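Local coordinates for protein mnemiopsin 1 (Mnemiopsis leidyi, PDB 5VP3) that probably emits light on binding calcium, as a ctenophore photoprotein of the EF-hand superfamily, at residues Phe84-Lys88 / Ala104-Phe108. Coordinates in Å, arbitrary orientation, origin at the centre of the assembly. Residue numbers count along the deposited sequence, not the author numbering.
Sequences FFFHK and ANRVF
Residues 84-87 form the last turn of helix 71-87, and Lys88 follows as loop, its N hydrogen-bonded to Phe84 O (2.9 Å). Residues 104-108 are helical throughout. The backbones come nearest at Lys88 and Ala104, with CA atoms 5.7 Å apart. Ala104 points its CB toward Lys88 O, 3.2 Å away. Water 1 donates to Ala104 O (2.9 Å) and His87 O (3.0 Å). Next, Asn105 (chi1 m) accepts a hydrogen bond at OD1 from Lys88 NZ, 2.7 Å. Water 2 joins Lys88 NZ (2.8 Å) to Asn105 O (2.9 Å), and NZ also hydrogen-bonds to Trp190 O. Phe108 (chi1 t) points toward helix 71-87. Lys88 (chi1 m, chi2 m) runs its CD over one Phe108 ring face. Phe108 CD1 lies 3.4 Å from His87 O. Phe108 CZ meets Phe84 (chi1 t) CE1 at 3.5 Å, centroids 5.2 Å apart, planes at 77°. Ile124 touches both phenylalanines. The C-terminal end of helix 71-87 thus packs against the body of helix 101-117, consistent with the second EF-hand of a pair, whose strand 96-97 pairs antiparallel with 50-51 of the cadmium-binding loop.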
loop_
_atom_site.group_PDB
_atom_site.type_symbol
_atom_site.label_atom_id
_atom_site.label_comp_id
_atom_site.label_asym_id
_atom_site.label_seq_id
_atom_site.Cartn_x
_atom_site.Cartn_y
_atom_site.Cartn_z
ATOM N N PHE A 84 3.108 -3.156 -6.245
ATOM C CA PHE A 84 2.119 -3.270 -5.186
ATOM C C PHE A 84 0.712 -3.191 -5.752
ATOM O O PHE A 84 -0.126 -4.058 -5.475
ATOM C CB PHE A 84 2.344 -2.177 -4.139
ATOM C CG PHE A 84 1.509 -2.347 -2.889
ATOM C CD1 PHE A 84 1.825 -3.310 -1.959
ATOM C CD2 PHE A 84 0.441 -1.510 -2.642
ATOM C CE1 PHE A 84 1.088 -3.440 -0.807
ATOM C CE2 PHE A 84 -0.315 -1.622 -1.493
ATOM C CZ PHE A 84 -0.006 -2.588 -0.569
ATOM N N PHE A 85 0.430 -2.189 -6.580
ATOM C CA PHE A 85 -0.960 -2.043 -6.999
ATOM C C PHE A 85 -1.335 -3.037 -8.089
ATOM O O PHE A 85 -2.474 -3.507 -8.123
ATOM C CB PHE A 85 -1.253 -0.579 -7.373
ATOM C CG PHE A 85 -1.501 0.266 -6.159
ATOM C CD1 PHE A 85 -2.761 0.302 -5.593
ATOM C CD2 PHE A 85 -0.461 0.912 -5.523
ATOM C CE1 PHE A 85 -3.004 1.025 -4.446
ATOM C CE2 PHE A 85 -0.692 1.655 -4.372
ATOM C CZ PHE A 85 -1.978 1.691 -3.826
ATOM N N PHE A 86 -0.386 -3.461 -8.913
ATOM C CA PHE A 86 -0.638 -4.595 -9.799
ATOM C C PHE A 86 -1.068 -5.821 -9.007
ATOM O O PHE A 86 -1.998 -6.541 -9.394
ATOM C CB PHE A 86 0.630 -4.898 -10.605
ATOM C CG PHE A 86 0.462 -5.944 -11.659
ATOM C CD1 PHE A 86 -0.624 -5.927 -12.523
ATOM C CD2 PHE A 86 1.444 -6.921 -11.830
ATOM C CE1 PHE A 86 -0.749 -6.890 -13.515
ATOM C CE2 PHE A 86 1.336 -7.872 -12.814
ATOM C CZ PHE A 86 0.229 -7.870 -13.654
ATOM N N HIS A 87 -0.386 -6.100 -7.907
ATOM C CA HIS A 87 -0.770 -7.263 -7.124
ATOM C C HIS A 87 -2.037 -7.022 -6.308
ATOM O O HIS A 87 -2.676 -7.997 -5.873
ATOM C CB HIS A 87 0.399 -7.673 -6.239
ATOM C CG HIS A 87 1.443 -8.449 -6.969
ATOM N ND1 HIS A 87 1.684 -9.783 -6.718
ATOM C CD2 HIS A 87 2.286 -8.092 -7.968
ATOM C CE1 HIS A 87 2.642 -10.210 -7.527
ATOM N NE2 HIS A 87 3.030 -9.201 -8.286
ATOM N N LYS A 88 -2.422 -5.748 -6.112
ATOM C CA LYS A 88 -3.733 -5.387 -5.574
ATOM C C LYS A 88 -4.826 -5.422 -6.620
ATOM O O LYS A 88 -5.945 -5.053 -6.298
ATOM C CB LYS A 88 -3.729 -3.968 -4.986
ATOM C CG LYS A 88 -3.015 -3.786 -3.625
ATOM C CD LYS A 88 -3.931 -3.989 -2.467
ATOM C CE LYS A 88 -3.598 -3.033 -1.327
ATOM N NZ LYS A 88 -4.013 -3.603 -0.034
ATOM N N ALA A 104 -10.316 -7.748 -4.371
ATOM C CA ALA A 104 -8.912 -7.618 -4.766
ATOM C C ALA A 104 -8.029 -7.437 -3.537
ATOM O O ALA A 104 -6.962 -8.053 -3.432
ATOM C CB ALA A 104 -8.743 -6.439 -5.727
ATOM N N ASN A 105 -8.499 -6.651 -2.553
ATOM C CA ASN A 105 -7.726 -6.449 -1.334
ATOM C C ASN A 105 -7.613 -7.710 -0.515
ATOM O O ASN A 105 -6.556 -7.981 0.053
ATOM C CB ASN A 105 -8.337 -5.345 -0.503
ATOM C CG ASN A 105 -7.777 -4.010 -0.874
ATOM O OD1 ASN A 105 -6.735 -3.596 -0.366
ATOM N ND2 ASN A 105 -8.449 -3.325 -1.772
ATOM N N ARG A 106 -8.673 -8.503 -0.443
ATOM C CA ARG A 106 -8.623 -9.679 0.406
ATOM C C ARG A 106 -7.818 -10.804 -0.243
ATOM O O ARG A 106 -7.177 -11.565 0.466
ATOM C CB ARG A 106 -10.047 -10.133 0.751
ATOM C CG ARG A 106 -10.753 -9.190 1.734
ATOM C CD ARG A 106 -10.224 -9.342 3.151
ATOM N NE ARG A 106 -9.159 -8.397 3.479
ATOM C CZ ARG A 106 -8.253 -8.585 4.447
ATOM N NH1 ARG A 106 -7.337 -7.660 4.674
ATOM N NH2 ARG A 106 -8.241 -9.696 5.182
ATOM N N VAL A 107 -7.806 -10.926 -1.569
ATOM C CA VAL A 107 -6.975 -11.980 -2.133
ATOM C C VAL A 107 -5.516 -11.583 -2.059
ATOM O O VAL A 107 -4.635 -12.446 -1.949
ATOM C CB VAL A 107 -7.392 -12.321 -3.571
ATOM C CG1 VAL A 107 -7.239 -11.107 -4.498
ATOM C CG2 VAL A 107 -6.592 -13.553 -4.104
ATOM N N PHE A 108 -5.224 -10.284 -2.147
ATOM C CA PHE A 108 -3.852 -9.837 -1.941
ATOM C C PHE A 108 -3.367 -10.199 -0.535
ATOM O O PHE A 108 -2.223 -10.649 -0.360
ATOM C CB PHE A 108 -3.751 -8.329 -2.179
ATOM C CG PHE A 108 -2.405 -7.766 -1.835
ATOM C CD1 PHE A 108 -1.354 -7.883 -2.722
ATOM C CD2 PHE A 108 -2.175 -7.170 -0.611
ATOM C CE1 PHE A 108 -0.109 -7.408 -2.413
ATOM C CE2 PHE A 108 -0.915 -6.661 -0.296
ATOM C CZ PHE A 108 0.102 -6.779 -1.206
HETATM O O HOH W 1 -5.627 -8.564 -5.957
HETATM O O HOH W 2 -5.111 -5.813 1.212
#